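Local coordinates for A rubisco-like protein (Burkholderia fungorum, PDB 3NWR), which resembles the large chain of rubisco and probably works as a lyase, though its substrate and exact reaction remain uncertain, at residues A[12-17]-A[95-100]; A[102-107]-A[139-144]; A[130-135]-A[305-310]. All coordinates share one frame; numbering follows the deposited sequence.

How the contacts relate
The three contacts lie on the same side of the chain's centre, with their own centres 11 to 13 Å apart. Contact 1 pairs neighbouring strands within the antiparallel sheet of the N-terminal domain, and contact 3 crosses from the next strand, 126-133, to helix 301-309 of the barrel domain. Glu16 and Arg133 link these two by a salt bridge. Contact 2 joins the loops before helix 107-114 and after helix 136-139. Along the chain contact 1 closes before the others open, whereas the segments of contacts 2 and 3 alternate. Glu143 N probably bonds Leu310 O, which ties the loop 139-144 to the end of the barrel helix.

Contact 1: A[12-17]-A[95-100]; sequences EDTLEA and TLSFPL
A single water is gripped by three side chains, Thr14 OG1 and Glu16 OE2 of one strand and Ser97 OG of the other. It lies 2.7 Å from Ser97 OG and the same distance from Thr14 OG1, and it donates a hydrogen bond to Glu16 OE2. Ser97 OG stands anti to its backbone N (chi1 180°), leaning over Thr14, whose CB is 3.5 Å from that OG. The other carboxylate oxygen, Glu16 OE1, is taken by a salt bridge with Arg133, so both oxygens of this partly exposed acid have partners.

Beneath these side chains the strands run antiparallel. Leu15 and Phe98 form a hydrogen-bonded pair, with Phe98 N donating to Leu15 O at 2.9 Å and Leu15 N to Phe98 O. Ala17 and Leu96 repeat the pattern, Leu96 N reaching Ala17 O at 2.8 Å. A last bond, Leu100 N to Asp13 O, is nearly straight at the hydrogen (171°) and closes the pairing at the end where strand 14-23 begins and strand 89-99 ends.

The other face of the sheet is apolar. Leu15 CG takes the unusual place between the backbone N and the carbonyl carbon (chi1 62°). Its CD1 approaches Phe98 CD1 obliquely at 3.9 Å, while CD2 lies 3.6 Å from Leu100 CD2. Ala17 CB comes to the edge of the Phe98 ring, near its plane.

Strand 14-23 is thus held between strands 89-99 and 126-133 in the sheet of the N-terminal domain. Strand 60-70 lies beyond 89-99, and helix 107-114 packs on the apolar face, where Val114 touches both Leu15 and Phe98.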
loop_
_atom_site.group_PDB
_atom_site.type_symbol
_atom_site.label_atom_id
_atom_site.label_comp_id
_atom_site.label_asym_id
_atom_site.label_seq_id
_atom_site.Cartn_x
_atom_site.Cartn_y
_atom_site.Cartn_z
ATOM N N GLU A 12 -16.223 -21.663 10.381
ATOM C CA GLU A 12 -16.900 -20.896 9.341
ATOM C C GLU A 12 -17.219 -19.465 9.775
ATOM O O GLU A 12 -17.571 -18.631 8.946
ATOM C CB GLU A 12 -18.179 -21.607 8.891
ATOM C CG GLU A 12 -18.036 -22.361 7.576
ATOM C CD GLU A 12 -19.127 -23.396 7.375
ATOM O OE1 GLU A 12 -19.691 -23.869 8.386
ATOM O OE2 GLU A 12 -19.415 -23.744 6.209
ATOM N N ASP A 13 -17.098 -19.190 11.072
ATOM C CA ASP A 13 -17.362 -17.854 11.605
ATOM C C ASP A 13 -16.073 -17.086 11.895
ATOM O O ASP A 13 -16.104 -16.001 12.484
ATOM C CB ASP A 13 -18.222 -17.935 12.876
ATOM C CG ASP A 13 -19.597 -18.524 12.613
ATOM O OD1 ASP A 13 -20.064 -19.340 13.437
ATOM O OD2 ASP A 13 -20.208 -18.178 11.580
ATOM N N THR A 14 -14.941 -17.654 11.486
ATOM C CA THR A 14 -13.649 -17.008 11.716
ATOM C C THR A 14 -12.768 -17.080 10.481
ATOM O O THR A 14 -13.022 -17.851 9.567
ATOM C CB THR A 14 -12.859 -17.672 12.862
ATOM O OG1 THR A 14 -12.488 -19.005 12.481
ATOM C CG2 THR A 14 -13.676 -17.715 14.138
ATOM N N LEU A 15 -11.729 -16.255 10.464
ATOM C CA LEU A 15 -10.607 -16.486 9.571
ATOM C C LEU A 15 -9.351 -16.582 10.432
ATOM O O LEU A 15 -9.352 -16.195 11.604
ATOM C CB LEU A 15 -10.482 -15.376 8.515
ATOM C CG LEU A 15 -10.225 -13.960 9.036
ATOM C CD1 LEU A 15 -8.745 -13.734 9.372
ATOM C CD2 LEU A 15 -10.708 -12.946 8.003
ATOM N N GLU A 16 -8.281 -17.109 9.858
ATOM C CA GLU A 16 -7.023 -17.208 10.574
ATOM C C GLU A 16 -5.897 -16.480 9.849
ATOM O O GLU A 16 -5.857 -16.424 8.619
ATOM C CB GLU A 16 -6.653 -18.665 10.816
ATOM C CG GLU A 16 -7.639 -19.347 11.746
ATOM C CD GLU A 16 -7.333 -20.807 11.970
ATOM O OE1 GLU A 16 -6.295 -21.299 11.467
ATOM O OE2 GLU A 16 -8.143 -21.462 12.658
ATOM N N ALA A 17 -4.985 -15.925 10.637
ATOM C CA ALA A 17 -3.838 -15.213 10.100
ATOM C C ALA A 17 -2.590 -15.664 10.844
ATOM O O ALA A 17 -2.578 -15.682 12.073
ATOM C CB ALA A 17 -4.041 -13.711 10.257
ATOM N N THR A 95 -0.507 -17.850 15.323
ATOM C CA THR A 95 -1.731 -17.838 14.540
ATOM C C THR A 95 -2.796 -17.114 15.333
ATOM O O THR A 95 -3.025 -17.436 16.504
ATOM C CB THR A 95 -2.235 -19.263 14.230
ATOM O OG1 THR A 95 -1.283 -19.946 13.408
ATOM C CG2 THR A 95 -3.573 -19.205 13.505
ATOM N N LEU A 96 -3.436 -16.126 14.705
ATOM C CA LEU A 96 -4.582 -15.449 15.297
ATOM C C LEU A 96 -5.875 -15.891 14.624
ATOM O O LEU A 96 -5.902 -16.159 13.423
ATOM C CB LEU A 96 -4.452 -13.925 15.189
ATOM C CG LEU A 96 -3.222 -13.300 15.837
ATOM C CD1 LEU A 96 -3.321 -11.776 15.769
ATOM C CD2 LEU A 96 -3.078 -13.768 17.266
ATOM N N SER A 97 -6.943 -15.962 15.412
ATOM C CA SER A 97 -8.276 -16.255 14.900
ATOM C C SER A 97 -9.149 -15.018 15.061
ATOM O O SER A 97 -9.279 -14.492 16.165
ATOM C CB SER A 97 -8.891 -17.428 15.671
ATOM O OG SER A 97 -10.193 -17.735 15.197
ATOM N N PHE A 98 -9.729 -14.548 13.958
ATOM C CA PHE A 98 -10.548 -13.336 13.949
ATOM C C PHE A 98 -12.007 -13.661 13.664
ATOM O O PHE A 98 -12.296 -14.384 12.715
ATOM C CB PHE A 98 -10.068 -12.386 12.848
ATOM C CG PHE A 98 -8.800 -11.647 13.182
ATOM C CD1 PHE A 98 -7.567 -12.119 12.753
ATOM C CD2 PHE A 98 -8.850 -10.462 13.902
ATOM C CE1 PHE A 98 -6.404 -11.422 13.055
ATOM C CE2 PHE A 98 -7.684 -9.765 14.213
ATOM C CZ PHE A 98 -6.469 -10.247 13.794
ATOM N N PRO A 99 -12.936 -13.113 14.465
ATOM C CA PRO A 99 -14.358 -13.305 14.164
ATOM C C PRO A 99 -14.787 -12.510 12.932
ATOM O O PRO A 99 -14.592 -11.293 12.875
ATOM C CB PRO A 99 -15.072 -12.754 15.411
ATOM C CG PRO A 99 -14.019 -12.590 16.448
ATOM C CD PRO A 99 -12.730 -12.364 15.714
ATOM N N LEU A 100 -15.379 -13.194 11.959
ATOM C CA LEU A 100 -15.790 -12.547 10.715
ATOM C C LEU A 100 -16.808 -11.438 10.939
ATOM O O LEU A 100 -16.860 -10.463 10.188
ATOM C CB LEU A 100 -16.355 -13.577 9.741
ATOM C CG LEU A 100 -15.366 -14.657 9.320
ATOM C CD1 LEU A 100 -15.994 -15.626 8.312
ATOM C CD2 LEU A 100 -14.097 -14.035 8.741
HETATM O O HOH W 1 -10.418 -20.130 13.867
#

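Contact 2: A[102-107]-A[139-144]; sequences NIDANL and RARFEL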
loop_
_atom_site.group_PDB
_atom_site.type_symbol
_atom_site.label_atom_id
_atom_site.label_comp_id
_atom_site.label_asym_id
_atom_site.label_seq_id
_atom_site.Cartn_x
_atom_site.Cartn_y
_atom_site.Cartn_z
ATOM N N ASN A 102 -16.755 -9.154 12.953
ATOM C CA ASN A 102 -16.067 -7.879 13.165
ATOM C C ASN A 102 -15.844 -7.124 11.858
ATOM O O ASN A 102 -15.727 -5.891 11.859
ATOM C CB ASN A 102 -14.694 -8.092 13.814
ATOM C CG ASN A 102 -14.778 -8.465 15.277
ATOM O OD1 ASN A 102 -15.860 -8.664 15.819
ATOM N ND2 ASN A 102 -13.621 -8.559 15.927
ATOM N N ILE A 103 -15.769 -7.865 10.750
ATOM C CA ILE A 103 -15.296 -7.302 9.485
ATOM C C ILE A 103 -16.394 -7.256 8.425
ATOM O O ILE A 103 -16.503 -6.301 7.657
ATOM C CB ILE A 103 -14.118 -8.136 8.926
ATOM C CG1 ILE A 103 -13.117 -8.483 10.039
ATOM C CG2 ILE A 103 -13.436 -7.416 7.763
ATOM C CD1 ILE A 103 -12.021 -9.450 9.605
ATOM N N ASP A 104 -17.202 -8.309 8.382
ATOM C CA ASP A 104 -18.051 -8.568 7.227
ATOM C C ASP A 104 -17.242 -8.546 5.922
ATOM O O ASP A 104 -16.021 -8.709 5.962
ATOM C CB ASP A 104 -19.273 -7.653 7.197
ATOM C CG ASP A 104 -20.526 -8.364 7.697
ATOM O OD1 ASP A 104 -20.462 -9.599 7.904
ATOM O OD2 ASP A 104 -21.567 -7.703 7.892
ATOM N N ALA A 105 -17.904 -8.385 4.777
ATOM C CA ALA A 105 -17.222 -8.575 3.489
ATOM C C ALA A 105 -16.582 -7.291 2.986
ATOM O O ALA A 105 -16.820 -6.858 1.866
ATOM C CB ALA A 105 -18.185 -9.138 2.442
ATOM N N ASN A 106 -15.755 -6.708 3.836
ATOM C CA ASN A 106 -15.150 -5.406 3.606
ATOM C C ASN A 106 -13.648 -5.605 3.407
ATOM O O ASN A 106 -12.899 -5.792 4.377
ATOM C CB ASN A 106 -15.425 -4.535 4.842
ATOM C CG ASN A 106 -15.035 -3.079 4.641
ATOM O OD1 ASN A 106 -13.884 -2.767 4.325
ATOM N ND2 ASN A 106 -15.994 -2.174 4.834
ATOM N N LEU A 107 -13.218 -5.581 2.146
ATOM C CA LEU A 107 -11.841 -5.926 1.796
ATOM C C LEU A 107 -10.795 -4.990 2.411
ATOM O O LEU A 107 -9.854 -5.463 3.054
ATOM C CB LEU A 107 -11.680 -6.029 0.277
ATOM C CG LEU A 107 -10.311 -6.497 -0.233
ATOM C CD1 LEU A 107 -9.803 -7.741 0.509
ATOM C CD2 LEU A 107 -10.387 -6.768 -1.736
ATOM N N ARG A 139 -15.118 -16.155 1.444
ATOM C CA ARG A 139 -14.482 -15.813 0.168
ATOM C C ARG A 139 -15.518 -15.479 -0.909
ATOM O O ARG A 139 -15.328 -14.575 -1.728
ATOM C CB ARG A 139 -13.585 -16.969 -0.290
ATOM C CG ARG A 139 -12.631 -16.644 -1.441
ATOM C CD ARG A 139 -13.258 -16.906 -2.811
ATOM N NE ARG A 139 -12.379 -16.446 -3.885
ATOM C CZ ARG A 139 -12.376 -15.200 -4.347
ATOM N NH1 ARG A 139 -13.216 -14.301 -3.837
ATOM N NH2 ARG A 139 -11.538 -14.845 -5.318
ATOM N N ALA A 140 -16.623 -16.216 -0.891
ATOM C CA ALA A 140 -17.697 -16.028 -1.856
ATOM C C ALA A 140 -18.340 -14.642 -1.802
ATOM O O ALA A 140 -19.010 -14.239 -2.749
ATOM C CB ALA A 140 -18.772 -17.118 -1.661
ATOM N N ARG A 141 -18.140 -13.918 -0.703
ATOM C CA ARG A 141 -18.772 -12.621 -0.526
ATOM C C ARG A 141 -17.925 -11.504 -1.128
ATOM O O ARG A 141 -18.311 -10.342 -1.106
ATOM C CB ARG A 141 -19.046 -12.360 0.958
ATOM C CG ARG A 141 -20.014 -13.373 1.565
ATOM C CD ARG A 141 -19.980 -13.351 3.089
ATOM N NE ARG A 141 -20.460 -12.089 3.642
ATOM C CZ ARG A 141 -20.360 -11.745 4.924
ATOM N NH1 ARG A 141 -19.789 -12.564 5.803
ATOM N NH2 ARG A 141 -20.828 -10.572 5.329
ATOM N N PHE A 142 -16.778 -11.880 -1.683
ATOM C CA PHE A 142 -15.936 -10.925 -2.398
ATOM C C PHE A 142 -16.044 -11.175 -3.900
ATOM O O PHE A 142 -17.074 -11.658 -4.370
ATOM C CB PHE A 142 -14.498 -11.014 -1.881
ATOM C CG PHE A 142 -14.373 -10.678 -0.414
ATOM C CD1 PHE A 142 -14.040 -9.394 -0.010
ATOM C CD2 PHE A 142 -14.615 -11.637 0.555
ATOM C CE1 PHE A 142 -13.928 -9.076 1.342
ATOM C CE2 PHE A 142 -14.506 -11.334 1.917
ATOM C CZ PHE A 142 -14.161 -10.045 2.312
ATOM N N GLU A 143 -15.010 -10.838 -4.661
ATOM C CA GLU A 143 -15.070 -11.019 -6.101
ATOM C C GLU A 143 -14.220 -12.190 -6.565
ATOM O O GLU A 143 -13.103 -12.381 -6.089
ATOM C CB GLU A 143 -14.634 -9.738 -6.816
ATOM C CG GLU A 143 -15.623 -8.585 -6.643
ATOM C CD GLU A 143 -16.929 -8.840 -7.386
ATOM O OE1 GLU A 143 -16.895 -9.518 -8.426
ATOM O OE2 GLU A 143 -17.989 -8.361 -6.933
ATOM N N LEU A 144 -14.759 -12.957 -7.513
ATOM C CA LEU A 144 -14.015 -14.027 -8.167
ATOM C C LEU A 144 -13.340 -13.494 -9.423
ATOM O O LEU A 144 -13.798 -12.516 -10.008
ATOM C CB LEU A 144 -14.982 -15.144 -8.567
ATOM C CG LEU A 144 -15.650 -15.875 -7.406
ATOM C CD1 LEU A 144 -16.802 -16.736 -7.922
ATOM C CD2 LEU A 144 -14.632 -16.721 -6.664
HETATM O O HOH W 2 -17.217 -7.702 -0.816
#
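Two tight turns meet here: an inverse gamma turn centred on Ala105 and a type I beta turn from Arg139 to Phe142, the second leading out of helix 136-139. Arg141 NH2 donates to Asp104 OD1 in a salt bridge of 2.8 Å, straight at the hydrogen (170°). The oxygen lies in the guanidinium plane, but the nitrogen comes from above the carboxylate, the two planes standing 81° apart. The salt bridge is a single NH2-to-OD1 bond.

Between the charged tips and the backbones, Ala105 CB packs 3.7 Å from Arg141 CB. The same methyl sits over one face of the Phe142 ring, displaced toward the rim and 4.1 Å from CZ. Leu107 meets this ring from another direction: its N lies at the edge in the ring plane, and its CB is 3.9 Å from Phe142 CE1. A water ties the two backbones together, donating to Ala105 O at 2.8 Å and to Arg141 O.

Tyr138 of helix 136-139 stands edge-to-face with Phe142. Asn106 OD1 caps helix 107-114 at Thr109 N, while its ND2 bonds Thr237 O of the second subunit. Leu107 begins that helix and packs against Phe267 and Gln271 of helix 267-276.

Contact 3: A[130-135]-A[305-310]; sequences LSLRLP and QTLWRL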
loop_
_atom_site.group_PDB
_atom_site.type_symbol
_atom_site.label_atom_id
_atom_site.label_comp_id
_atom_site.label_asym_id
_atom_site.label_seq_id
_atom_site.Cartn_x
_atom_site.Cartn_y
_atom_site.Cartn_z
ATOM N N LEU A 130 2.278 -13.689 7.435
ATOM C CA LEU A 130 2.737 -14.774 6.562
ATOM C C LEU A 130 1.646 -15.343 5.662
ATOM O O LEU A 130 1.874 -15.604 4.478
ATOM C CB LEU A 130 3.305 -15.922 7.405
ATOM C CG LEU A 130 4.367 -15.537 8.428
ATOM C CD1 LEU A 130 4.743 -16.761 9.274
ATOM C CD2 LEU A 130 5.587 -14.957 7.734
ATOM N N SER A 131 0.467 -15.569 6.223
ATOM C CA SER A 131 -0.562 -16.276 5.483
ATOM C C SER A 131 -1.943 -16.039 6.075
ATOM O O SER A 131 -2.074 -15.610 7.226
ATOM C CB SER A 131 -0.249 -17.777 5.441
ATOM O OG SER A 131 -0.175 -18.290 6.753
ATOM N N LEU A 132 -2.967 -16.309 5.267
ATOM C CA LEU A 132 -4.362 -16.157 5.672
ATOM C C LEU A 132 -5.131 -17.406 5.288
ATOM O O LEU A 132 -4.835 -18.040 4.271
ATOM C CB LEU A 132 -5.007 -14.967 4.964
ATOM C CG LEU A 132 -4.458 -13.593 5.348
ATOM C CD1 LEU A 132 -4.945 -12.535 4.358
ATOM C CD2 LEU A 132 -4.878 -13.242 6.758
ATOM N N ARG A 133 -6.129 -17.750 6.094
ATOM C CA ARG A 133 -7.046 -18.824 5.742
ATOM C C ARG A 133 -8.478 -18.348 5.934
ATOM O O ARG A 133 -8.884 -18.001 7.040
ATOM C CB ARG A 133 -6.781 -20.062 6.595
ATOM C CG ARG A 133 -5.502 -20.786 6.227
ATOM C CD ARG A 133 -5.243 -21.965 7.153
ATOM N NE ARG A 133 -4.996 -21.519 8.520
ATOM C CZ ARG A 133 -3.841 -21.002 8.932
ATOM N NH1 ARG A 133 -2.832 -20.865 8.080
ATOM N NH2 ARG A 133 -3.694 -20.613 10.191
ATOM N N LEU A 134 -9.229 -18.327 4.841
ATOM C CA LEU A 134 -10.610 -17.867 4.856
ATOM C C LEU A 134 -11.558 -19.012 4.516
ATOM O O LEU A 134 -11.249 -19.838 3.659
ATOM C CB LEU A 134 -10.795 -16.743 3.825
ATOM C CG LEU A 134 -10.414 -15.308 4.239
ATOM C CD1 LEU A 134 -8.970 -15.202 4.683
ATOM C CD2 LEU A 134 -10.675 -14.330 3.098
ATOM N N PRO A 135 -12.726 -19.057 5.174
ATOM C CA PRO A 135 -13.743 -20.043 4.786
ATOM C C PRO A 135 -14.268 -19.735 3.400
ATOM O O PRO A 135 -14.335 -18.568 3.009
ATOM C CB PRO A 135 -14.870 -19.826 5.811
ATOM C CG PRO A 135 -14.270 -19.028 6.923
ATOM C CD PRO A 135 -13.154 -18.225 6.309
ATOM N N GLN A 305 -1.420 -12.143 -1.822
ATOM C CA GLN A 305 -2.196 -12.624 -2.969
ATOM C C GLN A 305 -3.598 -13.068 -2.557
ATOM O O GLN A 305 -4.528 -12.999 -3.352
ATOM C CB GLN A 305 -1.445 -13.734 -3.721
ATOM C CG GLN A 305 -1.251 -15.034 -2.932
ATOM C CD GLN A 305 -2.257 -16.111 -3.295
ATOM O OE1 GLN A 305 -2.554 -16.332 -4.469
ATOM N NE2 GLN A 305 -2.760 -16.819 -2.277
ATOM N N THR A 306 -3.757 -13.509 -1.310
ATOM C CA THR A 306 -5.102 -13.791 -0.810
ATOM C C THR A 306 -5.957 -12.524 -0.838
ATOM O O THR A 306 -7.048 -12.509 -1.428
ATOM C CB THR A 306 -5.076 -14.364 0.612
ATOM O OG1 THR A 306 -4.406 -15.631 0.607
ATOM C CG2 THR A 306 -6.495 -14.547 1.133
ATOM N N LEU A 307 -5.457 -11.456 -0.213
ATOM C CA LEU A 307 -6.198 -10.201 -0.184
ATOM C C LEU A 307 -6.474 -9.695 -1.590
ATOM O O LEU A 307 -7.604 -9.322 -1.910
ATOM C CB LEU A 307 -5.429 -9.153 0.609
ATOM C CG LEU A 307 -5.227 -9.479 2.083
ATOM C CD1 LEU A 307 -4.266 -8.464 2.670
ATOM C CD2 LEU A 307 -6.562 -9.455 2.812
ATOM N N TRP A 308 -5.454 -9.687 -2.442
ATOM C CA TRP A 308 -5.662 -9.201 -3.807
ATOM C C TRP A 308 -6.630 -10.050 -4.629
ATOM O O TRP A 308 -7.402 -9.528 -5.418
ATOM C CB TRP A 308 -4.324 -8.920 -4.521
ATOM C CG TRP A 308 -3.863 -7.580 -4.095
ATOM C CD1 TRP A 308 -2.843 -7.271 -3.223
ATOM C CD2 TRP A 308 -4.494 -6.354 -4.429
ATOM N NE1 TRP A 308 -2.794 -5.902 -3.032
ATOM C CE2 TRP A 308 -3.798 -5.324 -3.768
ATOM C CE3 TRP A 308 -5.578 -6.023 -5.252
ATOM C CZ2 TRP A 308 -4.157 -3.979 -3.902
ATOM C CZ3 TRP A 308 -5.932 -4.702 -5.376
ATOM C CH2 TRP A 308 -5.227 -3.693 -4.703
ATOM N N ARG A 309 -6.613 -11.363 -4.422
ATOM C CA ARG A 309 -7.533 -12.207 -5.168
ATOM C C ARG A 309 -8.994 -11.936 -4.791
ATOM O O ARG A 309 -9.895 -12.137 -5.607
ATOM C CB ARG A 309 -7.143 -13.672 -5.005
ATOM C CG ARG A 309 -5.990 -14.039 -5.927
ATOM C CD ARG A 309 -5.351 -15.373 -5.581
ATOM N NE ARG A 309 -6.257 -16.498 -5.783
ATOM C CZ ARG A 309 -5.893 -17.761 -5.605
ATOM N NH1 ARG A 309 -6.767 -18.743 -5.806
ATOM N NH2 ARG A 309 -4.645 -18.042 -5.224
ATOM N N LEU A 310 -9.228 -11.447 -3.577
ATOM C CA LEU A 310 -10.588 -11.070 -3.176
ATOM C C LEU A 310 -11.141 -9.896 -3.987
ATOM O O LEU A 310 -12.357 -9.674 -4.008
ATOM C CB LEU A 310 -10.673 -10.766 -1.674
ATOM C CG LEU A 310 -10.277 -11.925 -0.751
ATOM C CD1 LEU A 310 -10.271 -11.483 0.715
ATOM C CD2 LEU A 310 -11.208 -13.124 -0.940
HETATM O O HOH W 3 -5.555 -17.931 1.580
#
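Leu132 points from its strand toward Thr306 of the helix, and its CB already lies 4.1 Å from Thr306 CG2. Its CG is anti to the carbonyl carbon (chi1 -67°), and beyond it CD1 lies against Leu307 and Thr306. This methyl is 3.8 Å from Leu307 CD2, equally near Leu307 CG, and a little farther from Thr306 CG2. Leu132 CD1 thus meets both CG and CD2 of Leu307, the two side chains crossing at about a right angle.

Two residues on, Leu134 makes a second apolar contact. Leu134 and Leu310 reach toward each other tip to tip, with Leu134 CD2 3.7 Å from Leu310 CD1. All five touching residues are buried, and no direct hydrogen bond joins the two segments.

Polar groups beside this apolar seam are served by a water, which donates to Leu132 O at 2.8 Å and to Thr306 OG1 at 2.7 Å. Thr306 OG1 is also bonded to Gln302 O, one turn earlier in the helix, while the threonine methyl CG2 faces the leucines. Gln302 serves the strand as well, its OE1 hydrogen-bonding Leu132 N.

Leu110 of helix 107-114 touches both Leu307 and Leu310, extending the same apolar layer. Strand 126-133 lies at one margin of the N-terminal sheet within this chain, and helix 301-309 follows strand 280-284 and precedes strand 315-319 along the chain. The arrangement is thus an interdomain one, joining the antiparallel sheet of the N-terminal domain to the alpha/beta barrel of the rubisco large-chain fold.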